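Local coordinates for protein lipase aflb (Neosartorya fumigata, PDB 6IDY) that probably hydrolyses ester bonds of acylglycerols and other lipids, as a calcium-binding fungal lipase of the alpha/beta-hydrolase fold, at residues L365-W371 with R397-L403; I88-I94 with E412-L416; Y105-N111 with P172-Y178. All blocks are in the same frame, centred on the assembly; numbering follows the deposited sequence.

Interaction 1 of 3, residues L365-W371 with R397-L403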
loop_
_atom_site.group_PDB
_atom_site.type_symbol
_atom_site.label_atom_id
_atom_site.label_comp_id
_atom_site.label_asym_id
_atom_site.label_seq_id
_atom_site.Cartn_x
_atom_site.Cartn_y
_atom_site.Cartn_z
ATOM N N LEU A 365 -3.393 -7.706 -2.300
ATOM C CA LEU A 365 -4.600 -7.011 -1.812
ATOM C C LEU A 365 -5.897 -7.797 -2.100
ATOM O O LEU A 365 -6.894 -7.617 -1.394
ATOM C CB LEU A 365 -4.702 -5.595 -2.396
ATOM C CG LEU A 365 -3.635 -4.584 -1.961
ATOM C CD1 LEU A 365 -3.602 -3.392 -2.913
ATOM C CD2 LEU A 365 -3.847 -4.140 -0.510
ATOM N N TYR A 366 -5.888 -8.650 -3.138
ATOM C CA TYR A 366 -7.055 -9.463 -3.472
ATOM C C TYR A 366 -6.789 -10.962 -3.251
ATOM O O TYR A 366 -7.549 -11.795 -3.738
ATOM C CB TYR A 366 -7.613 -9.153 -4.885
ATOM C CG TYR A 366 -6.637 -9.277 -6.041
ATOM C CD1 TYR A 366 -6.164 -10.523 -6.452
ATOM C CD2 TYR A 366 -6.266 -8.164 -6.787
ATOM C CE1 TYR A 366 -5.294 -10.645 -7.534
ATOM C CE2 TYR A 366 -5.404 -8.275 -7.878
ATOM C CZ TYR A 366 -4.928 -9.520 -8.253
ATOM O OH TYR A 366 -4.059 -9.630 -9.312
ATOM N N ASN A 367 -5.721 -11.304 -2.511
ATOM C CA ASN A 367 -5.381 -12.702 -2.238
ATOM C C ASN A 367 -6.282 -13.301 -1.125
ATOM O O ASN A 367 -6.439 -12.670 -0.077
ATOM C CB ASN A 367 -3.894 -12.863 -1.911
ATOM C CG ASN A 367 -3.514 -14.295 -1.675
ATOM O OD1 ASN A 367 -3.626 -14.810 -0.564
ATOM N ND2 ASN A 367 -3.095 -14.983 -2.722
ATOM N N PRO A 368 -6.869 -14.510 -1.327
ATOM C CA PRO A 368 -7.767 -15.074 -0.297
ATOM C C PRO A 368 -7.104 -15.387 1.037
ATOM O O PRO A 368 -7.748 -15.218 2.073
ATOM C CB PRO A 368 -8.349 -16.321 -0.963
ATOM C CG PRO A 368 -7.423 -16.641 -2.058
ATOM C CD PRO A 368 -6.812 -15.378 -2.523
ATOM N N LEU A 369 -5.829 -15.820 1.018
ATOM C CA LEU A 369 -5.065 -16.096 2.236
ATOM C C LEU A 369 -4.779 -14.784 2.979
ATOM O O LEU A 369 -4.936 -14.743 4.200
ATOM C CB LEU A 369 -3.767 -16.878 1.935
ATOM C CG LEU A 369 -2.833 -17.177 3.123
ATOM C CD1 LEU A 369 -3.442 -18.202 4.095
ATOM C CD2 LEU A 369 -1.455 -17.607 2.647
ATOM N N ALA A 370 -4.433 -13.701 2.236
ATOM C CA ALA A 370 -4.191 -12.375 2.822
ATOM C C ALA A 370 -5.419 -11.913 3.624
ATOM O O ALA A 370 -5.275 -11.478 4.767
ATOM C CB ALA A 370 -3.862 -11.365 1.733
ATOM N N TRP A 371 -6.621 -12.072 3.041
ATOM C CA TRP A 371 -7.913 -11.736 3.653
ATOM C C TRP A 371 -8.230 -12.601 4.862
ATOM O O TRP A 371 -8.615 -12.062 5.898
ATOM C CB TRP A 371 -9.034 -11.840 2.618
ATOM C CG TRP A 371 -9.149 -10.602 1.792
ATOM C CD1 TRP A 371 -8.272 -10.162 0.839
ATOM C CD2 TRP A 371 -10.163 -9.597 1.904
ATOM N NE1 TRP A 371 -8.691 -8.953 0.337
ATOM C CE2 TRP A 371 -9.860 -8.589 0.961
ATOM C CE3 TRP A 371 -11.316 -9.456 2.703
ATOM C CZ2 TRP A 371 -10.655 -7.445 0.809
ATOM C CZ3 TRP A 371 -12.114 -8.331 2.536
ATOM C CH2 TRP A 371 -11.774 -7.335 1.611
ATOM N N ARG A 397 -9.057 -21.159 -3.002
ATOM C CA ARG A 397 -9.644 -19.953 -3.582
ATOM C C ARG A 397 -8.600 -19.155 -4.380
ATOM O O ARG A 397 -7.397 -19.314 -4.170
ATOM C CB ARG A 397 -10.210 -19.050 -2.470
ATOM C CG ARG A 397 -11.421 -19.573 -1.702
ATOM C CD ARG A 397 -11.629 -18.694 -0.481
ATOM N NE ARG A 397 -12.826 -19.039 0.288
ATOM C CZ ARG A 397 -12.987 -18.764 1.580
ATOM N NH1 ARG A 397 -12.021 -18.167 2.266
ATOM N NH2 ARG A 397 -14.113 -19.097 2.199
ATOM N N VAL A 398 -9.076 -18.278 -5.272
ATOM C CA VAL A 398 -8.251 -17.359 -6.068
ATOM C C VAL A 398 -8.502 -15.916 -5.611
ATOM O O VAL A 398 -7.657 -15.039 -5.792
ATOM C CB VAL A 398 -8.403 -17.530 -7.603
ATOM C CG1 VAL A 398 -7.774 -18.837 -8.077
ATOM C CG2 VAL A 398 -9.860 -17.433 -8.044
ATOM N N LEU A 399 -9.674 -15.685 -5.014
ATOM C CA LEU A 399 -10.108 -14.398 -4.487
ATOM C C LEU A 399 -10.850 -14.640 -3.177
ATOM O O LEU A 399 -11.500 -15.680 -3.061
ATOM C CB LEU A 399 -11.096 -13.725 -5.468
ATOM C CG LEU A 399 -10.562 -13.130 -6.766
ATOM C CD1 LEU A 399 -11.697 -12.539 -7.576
ATOM C CD2 LEU A 399 -9.510 -12.051 -6.503
ATOM N N PRO A 400 -10.862 -13.691 -2.207
ATOM C CA PRO A 400 -11.712 -13.890 -1.021
ATOM C C PRO A 400 -13.189 -13.861 -1.459
ATOM O O PRO A 400 -13.484 -13.266 -2.505
ATOM C CB PRO A 400 -11.380 -12.680 -0.142
ATOM C CG PRO A 400 -10.924 -11.632 -1.094
ATOM C CD PRO A 400 -10.197 -12.370 -2.174
ATOM N N PRO A 401 -14.140 -14.482 -0.722
ATOM C CA PRO A 401 -15.555 -14.423 -1.161
ATOM C C PRO A 401 -16.106 -12.998 -1.290
ATOM O O PRO A 401 -17.042 -12.763 -2.047
ATOM C CB PRO A 401 -16.309 -15.203 -0.074
ATOM C CG PRO A 401 -15.275 -15.983 0.656
ATOM C CD PRO A 401 -13.985 -15.244 0.534
ATOM N N GLN A 402 -15.500 -12.044 -0.570
ATOM C CA GLN A 402 -15.899 -10.630 -0.537
ATOM C C GLN A 402 -15.550 -9.846 -1.807
ATOM O O GLN A 402 -16.120 -8.776 -2.036
ATOM C CB GLN A 402 -15.316 -9.932 0.712
ATOM C CG GLN A 402 -15.829 -10.501 2.044
ATOM C CD GLN A 402 -15.089 -11.743 2.492
ATOM O OE1 GLN A 402 -13.915 -11.957 2.173
ATOM N NE2 GLN A 402 -15.764 -12.600 3.242
ATOM N N LEU A 403 -14.615 -10.356 -2.622
ATOM C CA LEU A 403 -14.206 -9.661 -3.845
ATOM C C LEU A 403 -14.573 -10.431 -5.114
ATOM O O LEU A 403 -14.743 -11.653 -5.080
ATOM C CB LEU A 403 -12.694 -9.326 -3.827
ATOM C CG LEU A 403 -12.148 -8.457 -2.667
ATOM C CD1 LEU A 403 -10.657 -8.260 -2.811
ATOM C CD2 LEU A 403 -12.829 -7.095 -2.602
#

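Interaction 2 of 3, residues I88-I94 with E412-L416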
loop_
_atom_site.group_PDB
_atom_site.type_symbol
_atom_site.label_atom_id
_atom_site.label_comp_id
_atom_site.label_asym_id
_atom_site.label_seq_id
_atom_site.Cartn_x
_atom_site.Cartn_y
_atom_site.Cartn_z
ATOM N N ILE A 88 -0.153 -4.624 -18.780
ATOM C CA ILE A 88 -1.493 -4.563 -18.183
ATOM C C ILE A 88 -2.517 -4.116 -19.255
ATOM O O ILE A 88 -3.589 -4.714 -19.376
ATOM C CB ILE A 88 -1.435 -3.630 -16.927
ATOM C CG1 ILE A 88 -0.946 -4.389 -15.660
ATOM C CG2 ILE A 88 -2.720 -2.847 -16.652
ATOM C CD1 ILE A 88 -1.848 -5.432 -15.062
ATOM N N LEU A 89 -2.154 -3.107 -20.061
ATOM C CA LEU A 89 -3.022 -2.642 -21.140
ATOM C C LEU A 89 -2.872 -3.454 -22.420
ATOM O O LEU A 89 -3.872 -3.672 -23.104
ATOM C CB LEU A 89 -2.859 -1.141 -21.407
ATOM C CG LEU A 89 -3.499 -0.180 -20.390
ATOM C CD1 LEU A 89 -3.355 1.242 -20.848
ATOM C CD2 LEU A 89 -4.993 -0.476 -20.178
ATOM N N THR A 90 -1.643 -3.923 -22.736
ATOM C CA THR A 90 -1.342 -4.727 -23.938
ATOM C C THR A 90 -2.190 -6.011 -23.975
ATOM O O THR A 90 -2.723 -6.364 -25.028
ATOM C CB THR A 90 0.173 -5.005 -24.041
ATOM O OG1 THR A 90 0.882 -3.770 -23.933
ATOM C CG2 THR A 90 0.566 -5.702 -25.349
ATOM N N VAL A 91 -2.342 -6.674 -22.815
ATOM C CA VAL A 91 -3.140 -7.901 -22.675
ATOM C C VAL A 91 -4.645 -7.599 -22.530
ATOM O O VAL A 91 -5.448 -8.529 -22.482
ATOM C CB VAL A 91 -2.622 -8.848 -21.552
ATOM C CG1 VAL A 91 -1.162 -9.235 -21.773
ATOM C CG2 VAL A 91 -2.836 -8.254 -20.159
ATOM N N GLY A 92 -4.994 -6.316 -22.434
ATOM C CA GLY A 92 -6.369 -5.849 -22.293
ATOM C C GLY A 92 -7.032 -6.253 -20.992
ATOM O O GLY A 92 -8.216 -6.591 -20.978
ATOM N N LEU A 93 -6.275 -6.222 -19.888
ATOM C CA LEU A 93 -6.782 -6.597 -18.567
ATOM C C LEU A 93 -7.786 -5.583 -17.995
ATOM O O LEU A 93 -8.713 -5.981 -17.286
ATOM C CB LEU A 93 -5.604 -6.822 -17.589
ATOM C CG LEU A 93 -5.913 -7.491 -16.240
ATOM C CD1 LEU A 93 -6.297 -8.936 -16.409
ATOM C CD2 LEU A 93 -4.722 -7.440 -15.332
ATOM N N ILE A 94 -7.611 -4.288 -18.303
ATOM C CA ILE A 94 -8.471 -3.253 -17.741
ATOM C C ILE A 94 -9.602 -2.873 -18.698
ATOM O O ILE A 94 -9.340 -2.323 -19.771
ATOM C CB ILE A 94 -7.695 -2.011 -17.214
ATOM C CG1 ILE A 94 -6.315 -2.372 -16.581
ATOM C CG2 ILE A 94 -8.561 -1.183 -16.243
ATOM C CD1 ILE A 94 -6.278 -3.440 -15.363
ATOM N N GLU A 412 -5.331 -4.097 -10.165
ATOM C CA GLU A 412 -4.264 -4.147 -11.163
ATOM C C GLU A 412 -4.118 -2.805 -11.889
ATOM O O GLU A 412 -2.995 -2.363 -12.141
ATOM C CB GLU A 412 -4.504 -5.303 -12.164
ATOM C CG GLU A 412 -4.118 -6.669 -11.603
ATOM C CD GLU A 412 -2.714 -6.771 -11.032
ATOM O OE1 GLU A 412 -1.804 -6.110 -11.576
ATOM O OE2 GLU A 412 -2.518 -7.513 -10.044
ATOM N N GLY A 413 -5.254 -2.153 -12.158
ATOM C CA GLY A 413 -5.325 -0.847 -12.807
ATOM C C GLY A 413 -4.655 0.283 -12.042
ATOM O O GLY A 413 -4.382 1.331 -12.629
ATOM N N LEU A 414 -4.368 0.081 -10.731
ATOM C CA LEU A 414 -3.694 1.049 -9.853
ATOM C C LEU A 414 -2.296 1.425 -10.338
ATOM O O LEU A 414 -1.822 2.527 -10.047
ATOM C CB LEU A 414 -3.583 0.514 -8.417
ATOM C CG LEU A 414 -4.871 0.241 -7.659
ATOM C CD1 LEU A 414 -4.561 -0.434 -6.322
ATOM C CD2 LEU A 414 -5.704 1.511 -7.489
ATOM N N LEU A 415 -1.629 0.500 -11.052
ATOM C CA LEU A 415 -0.294 0.699 -11.610
ATOM C C LEU A 415 -0.275 1.853 -12.593
ATOM O O LEU A 415 0.746 2.527 -12.718
ATOM C CB LEU A 415 0.207 -0.581 -12.294
ATOM C CG LEU A 415 0.497 -1.767 -11.373
ATOM C CD1 LEU A 415 0.776 -2.994 -12.179
ATOM C CD2 LEU A 415 1.651 -1.482 -10.424
ATOM N N LEU A 416 -1.418 2.096 -13.266
ATOM C CA LEU A 416 -1.578 3.189 -14.227
ATOM C C LEU A 416 -1.570 4.534 -13.507
ATOM O O LEU A 416 -0.971 5.490 -13.993
ATOM C CB LEU A 416 -2.857 3.006 -15.057
ATOM C CG LEU A 416 -3.018 1.656 -15.780
ATOM C CD1 LEU A 416 -4.422 1.514 -16.342
ATOM C CD2 LEU A 416 -1.982 1.485 -16.903
#

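Interaction 3 of 3, residues Y105-N111 with P172-Y178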
loop_
_atom_site.group_PDB
_atom_site.type_symbol
_atom_site.label_atom_id
_atom_site.label_comp_id
_atom_site.label_asym_id
_atom_site.label_seq_id
_atom_site.Cartn_x
_atom_site.Cartn_y
_atom_site.Cartn_z
ATOM N N TYR A 105 -9.457 9.802 -10.993
ATOM C CA TYR A 105 -8.988 9.626 -9.608
ATOM C C TYR A 105 -8.650 10.945 -8.873
ATOM O O TYR A 105 -8.893 11.026 -7.669
ATOM C CB TYR A 105 -7.796 8.634 -9.537
ATOM C CG TYR A 105 -6.446 9.231 -9.886
ATOM C CD1 TYR A 105 -6.076 9.442 -11.211
ATOM C CD2 TYR A 105 -5.546 9.598 -8.891
ATOM C CE1 TYR A 105 -4.847 10.014 -11.538
ATOM C CE2 TYR A 105 -4.315 10.176 -9.206
ATOM C CZ TYR A 105 -3.968 10.377 -10.531
ATOM O OH TYR A 105 -2.746 10.922 -10.847
ATOM N N LEU A 106 -8.068 11.947 -9.578
ATOM C CA LEU A 106 -7.665 13.230 -8.978
ATOM C C LEU A 106 -8.808 14.046 -8.388
ATOM O O LEU A 106 -8.636 14.669 -7.342
ATOM C CB LEU A 106 -6.876 14.097 -9.965
ATOM C CG LEU A 106 -5.404 13.771 -10.189
ATOM C CD1 LEU A 106 -4.826 14.711 -11.199
ATOM C CD2 LEU A 106 -4.589 13.892 -8.899
ATOM N N ASN A 107 -9.961 14.046 -9.059
ATOM C CA ASN A 107 -11.147 14.784 -8.626
ATOM C C ASN A 107 -12.102 13.934 -7.772
ATOM O O ASN A 107 -13.107 14.455 -7.278
ATOM C CB ASN A 107 -11.854 15.422 -9.829
ATOM C CG ASN A 107 -11.015 16.478 -10.509
ATOM O OD1 ASN A 107 -10.393 16.237 -11.548
ATOM N ND2 ASN A 107 -10.963 17.671 -9.927
ATOM N N LEU A 108 -11.765 12.646 -7.562
ATOM C CA LEU A 108 -12.559 11.717 -6.754
ATOM C C LEU A 108 -12.502 12.107 -5.269
ATOM O O LEU A 108 -11.413 12.329 -4.728
ATOM C CB LEU A 108 -12.073 10.266 -6.968
ATOM C CG LEU A 108 -12.841 9.145 -6.258
ATOM C CD1 LEU A 108 -14.089 8.751 -7.033
ATOM C CD2 LEU A 108 -11.959 7.926 -6.063
ATOM N N ASP A 109 -13.683 12.193 -4.623
ATOM C CA ASP A 109 -13.838 12.554 -3.209
ATOM C C ASP A 109 -13.109 11.615 -2.244
ATOM O O ASP A 109 -12.607 12.080 -1.222
ATOM C CB ASP A 109 -15.323 12.688 -2.829
ATOM C CG ASP A 109 -16.064 13.818 -3.529
ATOM O OD1 ASP A 109 -15.426 14.853 -3.840
ATOM O OD2 ASP A 109 -17.289 13.675 -3.751
ATOM N N LEU A 110 -13.017 10.310 -2.583
ATOM C CA LEU A 110 -12.334 9.295 -1.767
ATOM C C LEU A 110 -10.815 9.527 -1.665
ATOM O O LEU A 110 -10.193 9.030 -0.728
ATOM C CB LEU A 110 -12.589 7.864 -2.299
ATOM C CG LEU A 110 -14.023 7.444 -2.655
ATOM C CD1 LEU A 110 -14.031 6.072 -3.297
ATOM C CD2 LEU A 110 -14.956 7.480 -1.434
ATOM N N ASN A 111 -10.222 10.257 -2.633
ATOM C CA ASN A 111 -8.781 10.535 -2.671
ATOM C C ASN A 111 -8.400 11.891 -2.068
ATOM O O ASN A 111 -7.217 12.221 -2.000
ATOM C CB ASN A 111 -8.248 10.406 -4.101
ATOM C CG ASN A 111 -8.318 9.010 -4.644
ATOM O OD1 ASN A 111 -8.208 8.025 -3.919
ATOM N ND2 ASN A 111 -8.489 8.890 -5.941
ATOM N N PRO A 172 -3.039 6.796 -4.436
ATOM C CA PRO A 172 -3.901 7.290 -3.342
ATOM C C PRO A 172 -4.673 6.157 -2.674
ATOM O O PRO A 172 -5.058 5.204 -3.344
ATOM C CB PRO A 172 -4.858 8.271 -4.040
ATOM C CG PRO A 172 -4.255 8.552 -5.361
ATOM C CD PRO A 172 -3.483 7.329 -5.739
ATOM N N ALA A 173 -4.906 6.280 -1.365
ATOM C CA ALA A 173 -5.619 5.301 -0.547
ATOM C C ALA A 173 -7.022 5.009 -1.030
ATOM O O ALA A 173 -7.386 3.839 -1.157
ATOM C CB ALA A 173 -5.659 5.763 0.900
ATOM N N GLY A 174 -7.788 6.070 -1.291
ATOM C CA GLY A 174 -9.177 5.993 -1.720
ATOM C C GLY A 174 -9.406 5.047 -2.872
ATOM O O GLY A 174 -10.198 4.110 -2.747
ATOM N N THR A 175 -8.681 5.261 -3.985
ATOM C CA THR A 175 -8.793 4.404 -5.164
ATOM C C THR A 175 -8.228 3.009 -4.885
ATOM O O THR A 175 -8.884 2.028 -5.240
ATOM C CB THR A 175 -8.211 5.071 -6.421
ATOM O OG1 THR A 175 -8.953 6.264 -6.676
ATOM C CG2 THR A 175 -8.320 4.180 -7.644
ATOM N N THR A 176 -7.041 2.925 -4.244
ATOM C CA THR A 176 -6.373 1.670 -3.881
ATOM C C THR A 176 -7.301 0.687 -3.172
ATOM O O THR A 176 -7.452 -0.457 -3.614
ATOM C CB THR A 176 -5.142 1.950 -3.009
ATOM O OG1 THR A 176 -4.215 2.697 -3.780
ATOM C CG2 THR A 176 -4.474 0.664 -2.456
ATOM N N TYR A 177 -7.927 1.148 -2.091
ATOM C CA TYR A 177 -8.756 0.305 -1.245
ATOM C C TYR A 177 -10.196 0.143 -1.713
ATOM O O TYR A 177 -10.867 -0.772 -1.251
ATOM C CB TYR A 177 -8.675 0.799 0.193
ATOM C CG TYR A 177 -7.309 0.508 0.775
ATOM C CD1 TYR A 177 -6.893 -0.801 1.005
ATOM C CD2 TYR A 177 -6.409 1.536 1.041
ATOM C CE1 TYR A 177 -5.625 -1.081 1.506
ATOM C CE2 TYR A 177 -5.139 1.268 1.557
ATOM C CZ TYR A 177 -4.760 -0.043 1.802
ATOM O OH TYR A 177 -3.538 -0.330 2.349
ATOM N N TYR A 178 -10.645 0.962 -2.672
ATOM C CA TYR A 178 -11.981 0.867 -3.260
ATOM C C TYR A 178 -12.190 -0.551 -3.836
ATOM O O TYR A 178 -13.262 -1.130 -3.668
ATOM C CB TYR A 178 -12.141 1.943 -4.359
ATOM C CG TYR A 178 -13.461 1.916 -5.097
ATOM C CD1 TYR A 178 -14.551 2.650 -4.643
ATOM C CD2 TYR A 178 -13.606 1.195 -6.280
ATOM C CE1 TYR A 178 -15.767 2.642 -5.329
ATOM C CE2 TYR A 178 -14.816 1.176 -6.975
ATOM C CZ TYR A 178 -15.896 1.895 -6.490
ATOM O OH TYR A 178 -17.086 1.889 -7.176
#

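Interaction 1 of 3, residues L365-W371 with R397-L403
P400 sets CG over one face of the W371 indole, 3.5 Å from the centroid of the five-membered ring of W371 and nearly on the ring normal, a CH-pi contact. The indole cannot turn freely, because W371 NE1 donates to L365 O (2.8 Å, 162°) almost within the ring plane. At the six-membered ring L403 comes in crosswise, its CD1 3.7 Å from W371 CZ2. P368 packs against the backbone of the other segment, its CG 3.4 Å from R397 O. This proline opens helix 368-379, and N367 before it is the N-cap: its OD1 accepts from A370 N on a lone pair and only weakly from L369 N, while ND2 is tied to A355 O. Y366, whose CG sits between backbone N and carbonyl carbon (chi1 56°), swings its ring so that CD1 lies 3.7 Å from L399 CD2 and its hydroxyl bonds to E412. Toward solvent the grip slackens. R397 meets P368 mainly through CB, and its extended chain then carries the guanidinium past the helix to rest one face on P401. Q402 bends at chi2 (83°), which brings OE1 within 3.6 Å of W371 CE3, its amide nearly parallel to the indole.

Interaction 2 of 3, residues I88-I94 with E412-L416
A Schellman motif ends helix 81-90, and the residues around that turn, I88, L89, L93 and I94, rest on E412-L416, where helix 405-412 passes over to helix 414-424. I88 meets two residues of the other segment through its longer branch. Its CG1 lies beside the backbone N and chi2 (-69°) folds CD1 over E412, so that CD1 of I88 touches both CB of E412 and, at 3.6 Å, the carboxylate oxygen OE1 of E412. The same isoleucine offers CG1 to L415 CD1 at 4.1 Å, the two side chains crossing at about a right angle. L93 approaches E412 obliquely from beyond the turn, its CD2 3.8 Å from E412 CB, and thus the aliphatic part of the glutamate is gripped by two apolar branches. The turn itself brings these branches together: G92 takes a positive phi, G92 N bonds back to L89 O, and L93 N reaches I88 O at 3.1 Å, which reverses the chain and returns L93 and I94 to the side of the helix where I88 lies. I94 then rests CD1 on the backbone of G413, 3.6 Å from G413 N. L416 spreads its two methyls, CD2 lying 4.2 Å from L89 CG and CD1 turned to I94. The carboxylate of E412 lies at the border of this apolar patch. The side chain bends at chi2 (-52°), and OE2 is held by the hydroxyls of Y366 and T360, whereas OE1, against I88 CD1, also lies near OE2 of E362, a closeness of like charges that might raise the pKa of one of them. Helix 31-47 and helix 96-103 extend the apolar layer, I40 and L99 each touching both L89 and L416.

Interaction 3 of 3, residues Y105-N111 with P172-Y178
The amide of N111 meets T175 with both of its ends. OD1 of N111 accepts from T175 N at 2.8 Å, in the carbonyl plane and on a lone pair, although the hydrogen bond is bent (N-H...O 135°). ND2 donates to T175 OG1 at 2.8 Å and, along a straighter line (172°), to Y105 O at 2.8 Å. Both acceptors lie near the amide plane, so three bonds fix its rotation, and an N-H from the first turn of helix 173-178 is satisfied by a side chain from the facing loop. G174 permits the close approach: with no side chain in the way, its CA lies 3.1 Å from N111 OD1 and 3.4 Å from L110 O, the latter a CA-H...O contact. Around this polar centre P172 packs CB against the amide of N111 and presents CG to the edge of the Y105 ring, 3.9 Å from CD2 of Y105. On the other flank L110 CD1 meets Y178 CD1 at 3.7 Å. A second shell holds L110 O, which accepts from W194 NE1 and N196 ND2, and G174 N, which donates to N196 OD1; separately, the Y105 ring is tied down by its OH to E421. The contact thus joins the loop after helix 96-103 to helix 173-178, with helix 414-424 packed on Y105, P172 and T175, and T176 and Y177 turned to strand 227-232 of the central sheet.

How the interactions relate
The three contacts tie together segments separated by 26 to 318 residues around one side of the alpha/beta-hydrolase core, and each pair of them touches. Interactions 1 and 2, with centres about 19 Å apart, are bridged by a probable hydrogen bond of 2.7 Å from Y366 OH to E412 OE2. Interactions 2 and 3 (centres about 17 Å apart) meet through L414, whose CD2 lies 3.7 Å from T176 CA. Between interactions 1 and 3 the link is looser, L365 CD2 lying 4.1 Å from Y177 CE1. The 88-94/412-416 pairing spans both others along the chain. Helix 368-379, begun in interaction 1, runs on to A377, which with D255, H380 and G382 forms the calcium site.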